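Local coordinates for LbaCas13a H328A (C2c2) (Lachnospiraceae bacterium NK4A179, PDB 5WLH), which binds a CRISPR guide RNA and, as a Cas13a enzyme, uses it to recognise and cleave RNA, probably after processing the guide from its precursor, at residues F118-E123 against Y231-K236. Numbering follows the deposited sequence.
Sequences FEKYAE and YHVRAK. With nucleotides of chain B.
Tyr231, pointing from the turn between helices 218-230 and 233-244, lays its ring flat on helix 115-130. With chi1 near -74° (m), the ring face receives a CH-pi contact from Glu119 CA, 3.5 Å from the Tyr231 centroid and 6° off its normal; Ala122 CB lies 3.6 Å from Tyr231 CD2, and Phe118 CB 3.2 Å from Tyr231 OH. His232 (phi/psi 48/47) ends helix 218-230 in a Schellman motif and is N-cap of the next, a tight interhelical turn within the helical N-terminal part of Cas13a. It brings Val233 against helix 115-130, one turn beyond Tyr231, its CG1 3.9 Å from Ala122 CB, so the CA register runs Glu119-Tyr231 (6.1 Å) and Glu123-Val233 (5.9 Å). Lys236 reaches back, its NZ 2.8 Å from Glu123 OE2 in a hydrogen-bonded salt bridge and a long 3.8 Å from OE1 of Glu119, whose main partner is Lys116, bridged through OE2. Arg234, its CA-to-CB bond pointing away from 118-123, gives weak hydrogen bonds from NE to OP1 (3.2 Å) and OP2 (3.4 Å) of A20 of the pre-crRNA chain.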
loop_
_atom_site.group_PDB
_atom_site.type_symbol
_atom_site.label_atom_id
_atom_site.label_comp_id
_atom_site.label_asym_id
_atom_site.label_seq_id
_atom_site.Cartn_x
_atom_site.Cartn_y
_atom_site.Cartn_z
ATOM N N PHE A 118 -30.341 33.169 20.339
ATOM C CA PHE A 118 -28.927 32.867 20.547
ATOM C C PHE A 118 -28.284 32.355 19.262
ATOM O O PHE A 118 -27.159 32.744 18.924
ATOM C CB PHE A 118 -28.771 31.830 21.662
ATOM C CG PHE A 118 -28.910 32.382 23.062
ATOM C CD1 PHE A 118 -28.213 33.510 23.457
ATOM C CD2 PHE A 118 -29.715 31.736 23.991
ATOM C CE1 PHE A 118 -28.333 34.003 24.757
ATOM C CE2 PHE A 118 -29.843 32.210 25.280
ATOM C CZ PHE A 118 -29.146 33.354 25.668
ATOM N N GLU A 119 -28.983 31.492 18.523
ATOM C CA GLU A 119 -28.437 31.022 17.251
ATOM C C GLU A 119 -28.292 32.166 16.259
ATOM O O GLU A 119 -27.294 32.240 15.532
ATOM C CB GLU A 119 -29.308 29.920 16.654
ATOM C CG GLU A 119 -28.738 29.363 15.347
ATOM C CD GLU A 119 -29.749 28.573 14.537
ATOM O OE1 GLU A 119 -29.357 27.546 13.937
ATOM O OE2 GLU A 119 -30.935 28.975 14.501
ATOM N N LYS A 120 -29.284 33.059 16.205
ATOM C CA LYS A 120 -29.195 34.218 15.325
ATOM C C LYS A 120 -28.047 35.134 15.736
ATOM O O LYS A 120 -27.338 35.675 14.879
ATOM C CB LYS A 120 -30.520 34.976 15.327
ATOM C CG LYS A 120 -30.446 36.353 14.698
ATOM C CD LYS A 120 -30.479 36.274 13.185
ATOM C CE LYS A 120 -31.161 37.502 12.607
ATOM N NZ LYS A 120 -32.421 37.818 13.340
ATOM N N TYR A 121 -27.859 35.327 17.046
ATOM C CA TYR A 121 -26.686 36.032 17.553
ATOM C C TYR A 121 -25.397 35.414 17.026
ATOM O O TYR A 121 -24.487 36.119 16.577
ATOM C CB TYR A 121 -26.696 35.990 19.080
ATOM C CG TYR A 121 -25.528 36.675 19.746
ATOM C CD1 TYR A 121 -24.322 36.004 19.972
ATOM C CD2 TYR A 121 -25.640 37.986 20.182
ATOM C CE1 TYR A 121 -23.262 36.641 20.589
ATOM C CE2 TYR A 121 -24.594 38.621 20.813
ATOM C CZ TYR A 121 -23.413 37.957 21.010
ATOM O OH TYR A 121 -22.395 38.626 21.637
ATOM N N ALA A 122 -25.291 34.090 17.122
ATOM C CA ALA A 122 -24.104 33.397 16.638
ATOM C C ALA A 122 -23.897 33.635 15.149
ATOM O O ALA A 122 -22.766 33.845 14.697
ATOM C CB ALA A 122 -24.225 31.907 16.934
ATOM N N GLU A 123 -24.981 33.604 14.371
ATOM C CA GLU A 123 -24.883 33.882 12.938
ATOM C C GLU A 123 -24.342 35.281 12.693
ATOM O O GLU A 123 -23.405 35.476 11.906
ATOM C CB GLU A 123 -26.253 33.723 12.273
ATOM C CG GLU A 123 -26.850 32.337 12.372
ATOM C CD GLU A 123 -26.334 31.409 11.300
ATOM O OE1 GLU A 123 -25.661 31.899 10.364
ATOM O OE2 GLU A 123 -26.610 30.195 11.385
ATOM N N TYR A 231 -23.283 26.598 17.576
ATOM C CA TYR A 231 -24.337 26.583 16.571
ATOM C C TYR A 231 -23.816 26.236 15.184
ATOM O O TYR A 231 -24.587 26.284 14.221
ATOM C CB TYR A 231 -25.056 27.931 16.534
ATOM C CG TYR A 231 -25.978 28.131 17.717
ATOM C CD1 TYR A 231 -27.144 27.377 17.856
ATOM C CD2 TYR A 231 -25.677 29.065 18.704
ATOM C CE1 TYR A 231 -27.986 27.553 18.952
ATOM C CE2 TYR A 231 -26.511 29.244 19.800
ATOM C CZ TYR A 231 -27.662 28.490 19.920
ATOM O OH TYR A 231 -28.486 28.679 21.014
ATOM N N HIS A 232 -22.533 25.887 15.077
ATOM C CA HIS A 232 -21.897 25.451 13.827
ATOM C C HIS A 232 -22.209 26.382 12.660
ATOM O O HIS A 232 -22.544 25.943 11.557
ATOM C CB HIS A 232 -22.308 24.020 13.496
ATOM C CG HIS A 232 -22.018 23.050 14.592
ATOM N ND1 HIS A 232 -23.001 22.546 15.416
ATOM C CD2 HIS A 232 -20.855 22.497 15.008
ATOM C CE1 HIS A 232 -22.456 21.720 16.290
ATOM N NE2 HIS A 232 -21.155 21.673 16.066
ATOM N N VAL A 233 -22.066 27.688 12.888
ATOM C CA VAL A 233 -22.510 28.623 11.860
ATOM C C VAL A 233 -21.635 28.520 10.616
ATOM O O VAL A 233 -22.124 28.700 9.495
ATOM C CB VAL A 233 -22.549 30.057 12.403
ATOM C CG1 VAL A 233 -23.604 30.166 13.507
ATOM C CG2 VAL A 233 -21.177 30.460 12.911
ATOM N N ARG A 234 -20.345 28.218 10.782
ATOM C CA ARG A 234 -19.467 28.065 9.624
ATOM C C ARG A 234 -19.863 26.853 8.788
ATOM O O ARG A 234 -20.102 26.970 7.581
ATOM C CB ARG A 234 -18.013 27.942 10.077
ATOM C CG ARG A 234 -17.409 29.259 10.521
ATOM C CD ARG A 234 -16.116 29.050 11.284
ATOM N NE ARG A 234 -15.562 30.345 11.675
ATOM C CZ ARG A 234 -16.065 31.099 12.649
ATOM N NH1 ARG A 234 -17.127 30.677 13.322
ATOM N NH2 ARG A 234 -15.516 32.277 12.941
ATOM N N ALA A 235 -19.940 25.681 9.421
ATOM C CA ALA A 235 -20.223 24.454 8.678
ATOM C C ALA A 235 -21.619 24.484 8.071
ATOM O O ALA A 235 -21.817 24.017 6.939
ATOM C CB ALA A 235 -20.059 23.240 9.589
ATOM N N LYS A 236 -22.598 25.037 8.804
ATOM C CA LYS A 236 -23.967 25.094 8.296
ATOM C C LYS A 236 -24.073 25.890 7.009
ATOM O O LYS A 236 -24.953 25.618 6.187
ATOM C CB LYS A 236 -24.908 25.706 9.336
ATOM C CG LYS A 236 -25.361 24.762 10.431
ATOM C CD LYS A 236 -26.776 25.122 10.897
ATOM C CE LYS A 236 -27.061 26.614 10.745
ATOM N NZ LYS A 236 -26.266 27.457 11.680
ATOM P P A B 20 -12.599 30.113 9.508
ATOM O OP1 A B 20 -13.928 29.665 9.042
ATOM O OP2 A B 20 -12.383 30.898 10.748
ATOM O "O5'" A B 20 -11.707 28.809 9.623
ATOM C "C5'" A B 20 -11.753 27.809 8.621
ATOM C "C4'" A B 20 -10.653 26.804 8.827
ATOM O "O4'" A B 20 -9.365 27.441 8.649
ATOM C "C3'" A B 20 -10.559 26.213 10.214
ATOM O "O3'" A B 20 -11.526 25.218 10.453
ATOM C "C2'" A B 20 -9.122 25.712 10.245
ATOM O "O2'" A B 20 -8.987 24.528 9.468
ATOM C "C1'" A B 20 -8.416 26.849 9.511
ATOM N N9 A B 20 -7.955 27.880 10.462
ATOM C C8 A B 20 -8.576 29.057 10.810
ATOM N N7 A B 20 -7.914 29.750 11.707
ATOM C C5 A B 20 -6.784 28.981 11.956
ATOM C C6 A B 20 -5.683 29.150 12.810
ATOM N N6 A B 20 -5.508 30.198 13.607
ATOM N N1 A B 20 -4.745 28.191 12.820
ATOM C C2 A B 20 -4.900 27.124 12.027
ATOM N N3 A B 20 -5.895 26.846 11.192
ATOM C C4 A B 20 -6.806 27.826 11.203
#